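Local structure of uncharacterized protein (Bordetella bronchiseptica, 4XG0) at residues D33-S38 with L54-A59; V76-R81 with A89-G94; G94-L99 with R127-E132; L107-D112 with K120-A125. The protein is uncharacterised but belongs to the DUF1537 family of kinases in acid-sugar catabolism, and probably phosphorylates such a sugar. All coordinates share one frame; numbering follows the deposited sequence. Where two conformers were deposited one is given.

All four contacts lie in the sugar-binding N-terminal domain, around one parallel sheet. Interactions 1 and 2 have centres about 9 Å apart and are tied by the salt bridge D33 OD2 to R81 NE, 3.0 Å. Interactions 2 and 4, also about 9 Å between centres, meet where S80 OG bonds E122 OE2 at 2.6 Å. Interaction 3 shares helix 85-101 with interaction 2 and helix 119-130 with interaction 4. A citrate, probably from the crystallisation liquor, is hydrogen-bonded by R81 of interaction 2 and by K110 and D112 of interaction 4. R81 and K110 can hold an acidic ligand here, consistent with a site for an acid sugar, though no substrate is seen.

Interaction 1: D33-S38 with L54-A59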
# COMPACT_ATOMS: atom_id res chain seq x y z
N ASP A 33 8.70 -15.96 -11.83
CA ASP A 33 9.21 -17.12 -12.52
C ASP A 33 8.29 -17.67 -13.62
O ASP A 33 8.67 -18.60 -14.33
CB ASP A 33 9.63 -18.21 -11.52
CG ASP A 33 8.47 -18.82 -10.77
OD1 ASP A 33 7.42 -18.15 -10.61
OD2 ASP A 33 8.60 -20.01 -10.36
N ASP A 34 7.11 -17.12 -13.81
CA ASP A 34 6.32 -17.56 -14.93
C ASP A 34 5.42 -16.43 -15.45
O ASP A 34 5.29 -15.40 -14.80
CB ASP A 34 5.54 -18.85 -14.61
CG ASP A 34 4.29 -18.62 -13.82
OD1 ASP A 34 4.11 -17.52 -13.22
OD2 ASP A 34 3.48 -19.58 -13.76
N LEU A 35 4.86 -16.64 -16.63
CA LEU A 35 4.09 -15.59 -17.29
C LEU A 35 2.82 -15.24 -16.53
O LEU A 35 2.45 -14.08 -16.41
CB LEU A 35 3.73 -16.04 -18.71
CG LEU A 35 2.91 -15.04 -19.54
CD1 LEU A 35 3.75 -13.81 -19.85
CD2 LEU A 35 2.42 -15.71 -20.83
N THR A 36 2.13 -16.26 -16.04
CA THR A 36 0.88 -16.03 -15.35
C THR A 36 1.13 -15.15 -14.13
O THR A 36 0.41 -14.19 -13.88
CB THR A 36 0.21 -17.36 -14.94
OG1 THR A 36 -0.26 -18.04 -16.11
CG2 THR A 36 -0.94 -17.13 -14.02
N GLY A 37 2.16 -15.49 -13.36
CA GLY A 37 2.48 -14.77 -12.15
C GLY A 37 2.94 -13.34 -12.41
O GLY A 37 2.58 -12.42 -11.67
N SER A 38 3.74 -13.15 -13.44
CA SER A 38 4.18 -11.82 -13.79
C SER A 38 2.97 -10.91 -14.06
O SER A 38 2.91 -9.80 -13.53
CB SER A 38 5.09 -11.87 -15.00
OG SER A 38 5.79 -10.65 -15.15
N LEU A 54 5.07 -4.47 -18.67
CA LEU A 54 5.19 -5.93 -18.56
C LEU A 54 5.93 -6.47 -19.76
O LEU A 54 5.61 -6.09 -20.91
CB LEU A 54 3.78 -6.56 -18.46
CG LEU A 54 3.66 -8.09 -18.51
CD1 LEU A 54 4.09 -8.70 -17.20
CD2 LEU A 54 2.23 -8.51 -18.85
N SER A 55 6.94 -7.30 -19.51
CA SER A 55 7.61 -8.06 -20.57
C SER A 55 7.15 -9.52 -20.54
O SER A 55 7.07 -10.13 -19.47
CB SER A 55 9.14 -8.02 -20.45
OG SER A 55 9.62 -6.69 -20.37
N VAL A 56 6.85 -10.07 -21.71
CA VAL A 56 6.41 -11.46 -21.84
C VAL A 56 7.65 -12.31 -21.83
O VAL A 56 7.59 -13.54 -21.80
CB VAL A 56 5.57 -11.68 -23.12
CG1 VAL A 56 5.33 -13.14 -23.37
CG2 VAL A 56 4.22 -10.95 -22.99
N GLY A 57 8.80 -11.62 -21.87
CA GLY A 57 10.08 -12.25 -21.61
C GLY A 57 10.85 -11.53 -20.50
O GLY A 57 10.31 -11.25 -19.42
N GLY A 58 12.12 -11.23 -20.79
CA GLY A 58 13.01 -10.60 -19.82
C GLY A 58 13.05 -9.08 -19.92
O GLY A 58 12.29 -8.48 -20.68
N ALA A 59 13.97 -8.46 -19.18
CA ALA A 59 13.94 -7.01 -18.98
C ALA A 59 14.72 -6.23 -20.02
O ALA A 59 14.45 -5.06 -20.23
CB ALA A 59 14.47 -6.65 -17.60
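L54 and V56 reach the start of helix 35-47 from the end of edge strand 52-54 and the loop after it. L54 comes first. Its CD1 lies 3.3 Å from S38 OG and 4.0 Å from S38 CB. S38 was deposited in two conformers, so the short distance to OG is doubtful. In this conformer OG also makes a weak hydrogen bond to V76 O.

S55 turns its side chain off the helix. Its backbone pairs with A75 of strand 73-77, and its OG makes a weak bond to G58 O in its own loop. V56 then returns to the helix. Its CG1 meets L35 CD1 at 3.9 Å, and the two side chains cross at a slant. L35 has CG anti to the backbone N (chi1 180°), and this carries its end closer to V56 than its CB direction suggests. G57 pairs through its backbone with T77, which ties the loop to strand 73-77.

The helix start has its own fastening. D34 is the N-cap, and G37 N donates to D34 OD1 at 2.8 Å, reaching it from above the carboxylate plane.

Across the two segments the contact is made by methyl groups and one serine side chain. It therefore rests on van der Waals packing, while the D34 cap secures the helix start and the backbone bonds of S55 and G57 join the loop to strand 73-77.

Interaction 2: V76-R81 with A89-G94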
# COMPACT_ATOMS: atom_id res chain seq x y z
N VAL A 76 8.76 -8.67 -15.18
CA VAL A 76 9.36 -9.57 -16.14
C VAL A 76 9.15 -11.02 -15.69
O VAL A 76 8.92 -11.27 -14.53
CB VAL A 76 10.87 -9.31 -16.25
CG1 VAL A 76 11.11 -7.85 -16.48
CG2 VAL A 76 11.57 -9.75 -14.97
N THR A 77 9.20 -11.94 -16.65
CA THR A 77 9.17 -13.35 -16.32
C THR A 77 10.49 -14.00 -16.72
O THR A 77 11.05 -13.73 -17.80
CB THR A 77 8.03 -14.12 -17.00
OG1 THR A 77 8.24 -15.52 -16.77
CG2 THR A 77 8.01 -13.85 -18.48
N THR A 78 11.00 -14.85 -15.85
CA THR A 78 12.25 -15.55 -16.16
C THR A 78 11.97 -16.89 -16.83
O THR A 78 12.91 -17.61 -17.17
CB THR A 78 13.06 -15.80 -14.89
OG1 THR A 78 12.20 -16.33 -13.89
CG2 THR A 78 13.69 -14.52 -14.37
N HIS A 79 10.70 -17.25 -17.02
CA HIS A 79 10.30 -18.60 -17.47
C HIS A 79 11.17 -19.70 -16.88
O HIS A 79 11.60 -20.60 -17.60
CB HIS A 79 10.38 -18.74 -18.99
CG HIS A 79 10.23 -17.46 -19.75
ND1 HIS A 79 9.06 -17.11 -20.38
CD2 HIS A 79 11.11 -16.47 -20.01
CE1 HIS A 79 9.22 -15.95 -20.99
NE2 HIS A 79 10.46 -15.53 -20.78
N SER A 80 11.40 -19.66 -15.57
CA SER A 80 12.40 -20.52 -14.95
C SER A 80 11.86 -21.61 -14.02
O SER A 80 12.65 -22.40 -13.48
CB SER A 80 13.37 -19.65 -14.16
OG SER A 80 12.68 -18.91 -13.17
N ARG A 81 10.54 -21.70 -13.86
CA ARG A 81 9.96 -22.64 -12.88
C ARG A 81 10.30 -24.12 -13.16
O ARG A 81 10.62 -24.88 -12.24
CB ARG A 81 8.44 -22.46 -12.81
CG ARG A 81 7.79 -23.21 -11.66
CD ARG A 81 6.32 -22.88 -11.57
NE ARG A 81 6.10 -21.53 -11.05
CZ ARG A 81 4.92 -21.04 -10.72
NH1 ARG A 81 4.83 -19.80 -10.25
NH2 ARG A 81 3.81 -21.76 -10.85
N ALA A 89 18.94 -20.11 -11.61
CA ALA A 89 19.74 -19.10 -10.91
C ALA A 89 20.35 -18.15 -11.91
O ALA A 89 20.34 -16.93 -11.71
CB ALA A 89 20.82 -19.76 -10.09
N ALA A 90 20.86 -18.70 -13.01
CA ALA A 90 21.52 -17.89 -14.02
C ALA A 90 20.61 -16.77 -14.56
O ALA A 90 20.99 -15.60 -14.58
CB ALA A 90 21.99 -18.76 -15.17
N VAL A 91 19.43 -17.15 -15.02
CA VAL A 91 18.51 -16.18 -15.61
C VAL A 91 18.11 -15.13 -14.56
O VAL A 91 18.05 -13.94 -14.87
CB VAL A 91 17.28 -16.86 -16.25
CG1 VAL A 91 16.54 -17.72 -15.23
CG2 VAL A 91 16.34 -15.81 -16.84
N VAL A 92 17.86 -15.57 -13.33
CA VAL A 92 17.42 -14.68 -12.25
C VAL A 92 18.49 -13.63 -11.88
O VAL A 92 18.18 -12.47 -11.73
CB VAL A 92 16.99 -15.51 -11.01
CG1 VAL A 92 16.85 -14.66 -9.77
CG2 VAL A 92 15.74 -16.32 -11.29
N ARG A 93 19.75 -14.02 -11.77
CA ARG A 93 20.80 -13.06 -11.39
C ARG A 93 21.00 -11.99 -12.47
O ARG A 93 21.36 -10.82 -12.19
CB ARG A 93 22.14 -13.79 -11.16
CG ARG A 93 22.92 -14.11 -12.42
CD ARG A 93 24.28 -14.73 -12.06
NE ARG A 93 24.10 -15.85 -11.13
CZ ARG A 93 24.20 -17.14 -11.46
NH1 ARG A 93 24.01 -18.06 -10.52
NH2 ARG A 93 24.48 -17.52 -12.70
N GLY A 94 20.78 -12.40 -13.71
CA GLY A 94 20.96 -11.51 -14.84
C GLY A 94 19.87 -10.47 -14.93
O GLY A 94 20.14 -9.35 -15.35
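Two hydroxyl residues, T78 and S80, make a contact that is carried almost wholly by carbon. Both turn carbon atoms to V91 of helix 85-101 and use their oxygens elsewhere. T78 CB sits 3.8 Å from V91 CG2, and T78 CG2 is equally close to that methyl. S80 CB packs at 3.9 Å on the other branch, V91 CG1. V91 thus spreads its two methyls over both residues. Its CG1 lies between the backbone N and the carbonyl carbon (chi1 57°), which leaves CG2 anti to the N and aimed at T78. One residue on, V92 adds a looser touch, CG2 to T78 CG2 at 4.1 Å.

The setting is a beta-alpha unit of the parallel sheet. Strand 73-77 ends, the chain turns through 78-81, and helix 85-101 runs back beside the sheet toward strand 106-110. The turn begins with an ST turn, in which H79 N donates to T77 OG1 at 3.0 Å with an N-H...O angle of 165°. T77 CG2 lies against one face of the H79 ring, offset toward its rim. H79 has a left-handed backbone conformation (phi 38°).

T78 OG1 bonds A32 O on the neighbouring strand 28-32. S80 OG bonds E122 OE2 of helix 119-130. R81, next in the chain, belongs to the citrate site.

Interaction 3: G94-L99 with R127-E132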
# COMPACT_ATOMS: atom_id res chain seq x y z
N GLY A 94 20.78 -12.40 -13.71
CA GLY A 94 20.96 -11.51 -14.84
C GLY A 94 19.87 -10.47 -14.93
O GLY A 94 20.14 -9.35 -15.35
N GLU A 95 18.66 -10.84 -14.55
CA GLU A 95 17.55 -9.89 -14.62
C GLU A 95 17.67 -8.92 -13.44
O GLU A 95 17.45 -7.71 -13.58
CB GLU A 95 16.20 -10.61 -14.61
CG GLU A 95 15.97 -11.55 -15.81
CD GLU A 95 15.90 -10.81 -17.13
OE1 GLU A 95 15.13 -9.85 -17.19
OE2 GLU A 95 16.61 -11.18 -18.10
N VAL A 96 18.01 -9.45 -12.27
CA VAL A 96 18.17 -8.60 -11.09
C VAL A 96 19.28 -7.56 -11.33
O VAL A 96 19.12 -6.37 -11.00
CB VAL A 96 18.34 -9.44 -9.81
CG1 VAL A 96 18.68 -8.57 -8.62
CG2 VAL A 96 17.07 -10.21 -9.55
N GLU A 97 20.39 -7.97 -11.94
CA GLU A 97 21.43 -7.01 -12.30
C GLU A 97 20.92 -5.92 -13.25
O GLU A 97 21.17 -4.72 -13.04
CB GLU A 97 22.62 -7.73 -12.95
CG GLU A 97 23.44 -6.84 -13.90
CD GLU A 97 23.83 -5.50 -13.27
OE1 GLU A 97 24.21 -4.58 -14.04
OE2 GLU A 97 23.75 -5.38 -12.03
N ARG A 98 20.22 -6.32 -14.30
CA ARG A 98 19.68 -5.34 -15.25
C ARG A 98 18.77 -4.30 -14.56
O ARG A 98 18.85 -3.11 -14.85
CB ARG A 98 18.91 -6.02 -16.37
CG ARG A 98 19.72 -6.95 -17.27
CD ARG A 98 18.99 -7.16 -18.59
NE ARG A 98 19.21 -8.49 -19.16
CZ ARG A 98 20.08 -8.77 -20.14
NH1 ARG A 98 20.18 -10.02 -20.57
NH2 ARG A 98 20.84 -7.83 -20.68
N LEU A 99 17.90 -4.77 -13.67
CA LEU A 99 16.95 -3.89 -12.98
C LEU A 99 17.70 -2.91 -12.07
O LEU A 99 17.39 -1.73 -12.03
CB LEU A 99 15.93 -4.70 -12.18
CG LEU A 99 15.00 -5.54 -13.04
CD1 LEU A 99 14.27 -6.54 -12.21
CD2 LEU A 99 13.96 -4.62 -13.76
N ARG A 127 19.03 -12.29 -4.18
CA ARG A 127 19.40 -11.46 -3.04
C ARG A 127 20.84 -10.97 -3.13
O ARG A 127 21.16 -9.84 -2.77
CB ARG A 127 19.23 -12.26 -1.76
CG ARG A 127 19.49 -11.43 -0.54
CD ARG A 127 19.45 -12.27 0.70
NE ARG A 127 20.18 -13.51 0.50
CZ ARG A 127 21.49 -13.59 0.38
NH1 ARG A 127 22.22 -12.48 0.41
NH2 ARG A 127 22.08 -14.77 0.22
N LEU A 128 21.70 -11.85 -3.60
CA LEU A 128 23.11 -11.50 -3.74
C LEU A 128 23.28 -10.44 -4.83
O LEU A 128 24.09 -9.52 -4.70
CB LEU A 128 23.92 -12.74 -4.10
CG LEU A 128 24.10 -13.75 -2.96
CD1 LEU A 128 24.84 -14.97 -3.48
CD2 LEU A 128 24.84 -13.11 -1.80
N ALA A 129 22.50 -10.56 -5.89
CA ALA A 129 22.59 -9.65 -7.02
C ALA A 129 22.04 -8.28 -6.63
O ALA A 129 22.45 -7.26 -7.20
CB ALA A 129 21.85 -10.20 -8.22
N TRP A 130 21.12 -8.27 -5.66
CA TRP A 130 20.46 -7.03 -5.24
C TRP A 130 21.39 -6.22 -4.33
O TRP A 130 21.55 -5.02 -4.51
CB TRP A 130 19.12 -7.31 -4.55
CG TRP A 130 18.36 -6.07 -4.15
CD1 TRP A 130 18.13 -5.63 -2.88
CD2 TRP A 130 17.74 -5.11 -5.03
NE1 TRP A 130 17.40 -4.45 -2.91
CE2 TRP A 130 17.15 -4.12 -4.22
CE3 TRP A 130 17.63 -5.00 -6.42
CZ2 TRP A 130 16.44 -3.04 -4.75
CZ3 TRP A 130 16.93 -3.92 -6.95
CH2 TRP A 130 16.36 -2.95 -6.12
N GLY A 131 22.02 -6.88 -3.37
CA GLY A 131 22.99 -6.18 -2.54
C GLY A 131 23.58 -7.04 -1.44
O GLY A 131 23.00 -8.06 -1.07
N GLU A 132 24.71 -6.62 -0.91
CA GLU A 132 25.38 -7.40 0.13
C GLU A 132 24.55 -7.38 1.41
O GLU A 132 24.42 -8.40 2.08
CB GLU A 132 26.79 -6.87 0.37
CG GLU A 132 27.73 -7.15 -0.79
CD GLU A 132 29.20 -6.96 -0.44
OE1 GLU A 132 29.52 -6.69 0.74
OE2 GLU A 132 30.04 -7.09 -1.35
O HOH W 1 23.89 -6.58 -9.55
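V96 holds CG1 anti to its backbone N (chi1 172°), which points this methyl at A129 and W130 on helix 119-130. W130 also has its CG anti to the N (chi1 -177°), and the indole reaches toward the sheet with V96 CG1 at the ring edge, near its plane. The closest approach is V96 CG1 to A129 CB, 3.6 Å. The valine CB follows at 3.9 Å from the same alanine methyl. CG1 further rests 3.8 Å from W130 N and 4.3 Å from W130 CB, so it fits against the backbone between the two residues.

The two segments belong to neighbouring helices on one side of the parallel sheet, the alpha/beta layering of the N-terminal domain. Helix 85-101 links strand 73-77 to strand 106-110, and helix 119-130 leads on to strand 135-139. V96 also touches V31 and L107 of the sheet, and W130 lies on L107 as well. The indole nitrogen NE1 is held by Q232 O.

Farther from the sheet the join becomes polar. One water donates to E97 OE2 and to A129 O, 2.8 Å each, and so bridges the helices although the E97 side chain starts off in another direction. Helix 119-130 stops soon after A129: G131 N still bonds R127 O at 3.1 Å, and G131 is the first residue to leave helical geometry.

Interaction 4: L107-D112 with K120-A125; sequences LYKKVD and KAEIDA
A buried salt bridge ties strand 106-110 to helix 119-130, the helix that follows it in a beta-alpha-beta crossover of the parallel sheet. K109 reaches out from the strand and E122 from the helix, and their side chains cross at about a right angle. K109 NZ donates to E122 OE1 at 2.8 Å. It meets that oxygen on the anti side, 20° out of the carboxylate plane. The lysine chain runs extended until its last torsion, where a bend (chi4 -71°) turns NZ to the acid.

I123 packs beside the lysine stem, its CG1 4.3 Å from K109 CD, and also touches V237 of strand 234-238. The other oxygen of E122, OE2, is taken by S80 OG. The carboxylate is therefore gripped on both oxygens, which should limit its rotation. The next lysine on the strand, K110, belongs to the citrate site together with D112.

K109 also lies against the carbon part of E122: its CE is 3.5 Å from E122 CB, and its NZ is 3.3 Å from that same CB.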
# COMPACT_ATOMS: atom_id res chain seq x y z
N LEU A 107 12.78 -4.13 -5.02
CA LEU A 107 12.68 -5.40 -5.74
C LEU A 107 11.67 -6.35 -5.10
O LEU A 107 11.74 -6.60 -3.90
CB LEU A 107 14.02 -6.12 -5.72
CG LEU A 107 14.11 -7.38 -6.56
CD1 LEU A 107 14.05 -7.00 -8.00
CD2 LEU A 107 15.41 -8.17 -6.28
N TYR A 108 10.76 -6.91 -5.91
CA TYR A 108 9.81 -7.92 -5.45
C TYR A 108 10.03 -9.17 -6.29
O TYR A 108 9.98 -9.13 -7.52
CB TYR A 108 8.38 -7.39 -5.60
CG TYR A 108 7.18 -8.33 -5.50
CD1 TYR A 108 7.19 -9.51 -4.79
CD2 TYR A 108 6.00 -7.96 -6.14
CE1 TYR A 108 6.01 -10.32 -4.72
CE2 TYR A 108 4.88 -8.73 -6.08
CZ TYR A 108 4.89 -9.91 -5.37
OH TYR A 108 3.72 -10.65 -5.35
N LYS A 109 10.33 -10.29 -5.63
CA LYS A 109 10.44 -11.54 -6.34
C LYS A 109 9.16 -12.36 -6.18
O LYS A 109 8.76 -12.71 -5.06
CB LYS A 109 11.63 -12.39 -5.82
CG LYS A 109 11.87 -13.58 -6.67
CD LYS A 109 13.07 -14.42 -6.19
CE LYS A 109 13.54 -15.46 -7.25
NZ LYS A 109 12.59 -16.59 -7.44
N LYS A 110 8.50 -12.62 -7.30
CA LYS A 110 7.20 -13.29 -7.35
C LYS A 110 7.38 -14.76 -7.67
O LYS A 110 7.93 -15.14 -8.72
CB LYS A 110 6.27 -12.62 -8.38
CG LYS A 110 5.11 -13.50 -8.90
CD LYS A 110 4.07 -13.79 -7.80
CE LYS A 110 2.87 -14.56 -8.35
NZ LYS A 110 3.22 -15.93 -8.75
N VAL A 111 6.96 -15.59 -6.70
CA VAL A 111 7.08 -17.03 -6.77
C VAL A 111 5.71 -17.72 -6.65
O VAL A 111 4.69 -17.06 -6.42
CB VAL A 111 8.03 -17.56 -5.66
CG1 VAL A 111 9.44 -17.01 -5.87
CG2 VAL A 111 7.52 -17.15 -4.31
N ASP A 112 5.68 -19.03 -6.91
CA ASP A 112 4.51 -19.86 -6.67
C ASP A 112 4.21 -19.83 -5.18
O ASP A 112 5.12 -19.99 -4.33
CB ASP A 112 4.83 -21.31 -7.12
CG ASP A 112 3.63 -22.28 -7.03
OD1 ASP A 112 2.48 -21.93 -7.40
OD2 ASP A 112 3.89 -23.47 -6.64
N LYS A 120 15.21 -22.23 -3.59
CA LYS A 120 16.34 -21.68 -2.88
C LYS A 120 17.33 -21.10 -3.85
O LYS A 120 17.91 -20.06 -3.58
CB LYS A 120 17.05 -22.76 -2.02
CG LYS A 120 18.23 -22.20 -1.25
CD LYS A 120 19.00 -23.38 -0.50
CE LYS A 120 20.38 -22.96 -0.02
NZ LYS A 120 20.33 -21.83 0.95
N ALA A 121 17.52 -21.75 -4.99
CA ALA A 121 18.57 -21.34 -5.91
C ALA A 121 18.29 -19.92 -6.41
O ALA A 121 19.18 -19.07 -6.45
CB ALA A 121 18.68 -22.33 -7.09
N GLU A 122 17.03 -19.66 -6.73
CA GLU A 122 16.64 -18.36 -7.33
C GLU A 122 16.67 -17.29 -6.26
O GLU A 122 17.11 -16.17 -6.52
CB GLU A 122 15.25 -18.43 -7.99
CG GLU A 122 15.18 -19.30 -9.24
CD GLU A 122 13.90 -19.06 -10.03
OE1 GLU A 122 13.21 -18.06 -9.71
OE2 GLU A 122 13.58 -19.83 -10.97
N ILE A 123 16.28 -17.63 -5.03
CA ILE A 123 16.30 -16.65 -3.94
C ILE A 123 17.71 -16.18 -3.59
O ILE A 123 17.96 -14.99 -3.50
CB ILE A 123 15.57 -17.17 -2.69
CG1 ILE A 123 14.06 -17.13 -2.95
CG2 ILE A 123 15.94 -16.34 -1.47
CD1 ILE A 123 13.26 -17.99 -1.98
N ASP A 124 18.64 -17.10 -3.38
CA ASP A 124 20.02 -16.70 -3.16
C ASP A 124 20.61 -15.86 -4.28
O ASP A 124 21.28 -14.88 -4.03
CB ASP A 124 20.89 -17.94 -2.92
CG ASP A 124 20.63 -18.56 -1.57
OD1 ASP A 124 20.13 -17.84 -0.67
OD2 ASP A 124 20.94 -19.77 -1.41
N ALA A 125 20.35 -16.25 -5.53
CA ALA A 125 20.91 -15.53 -6.66
C ALA A 125 20.34 -14.12 -6.72
O ALA A 125 21.04 -13.16 -7.00
CB ALA A 125 20.61 -16.27 -7.96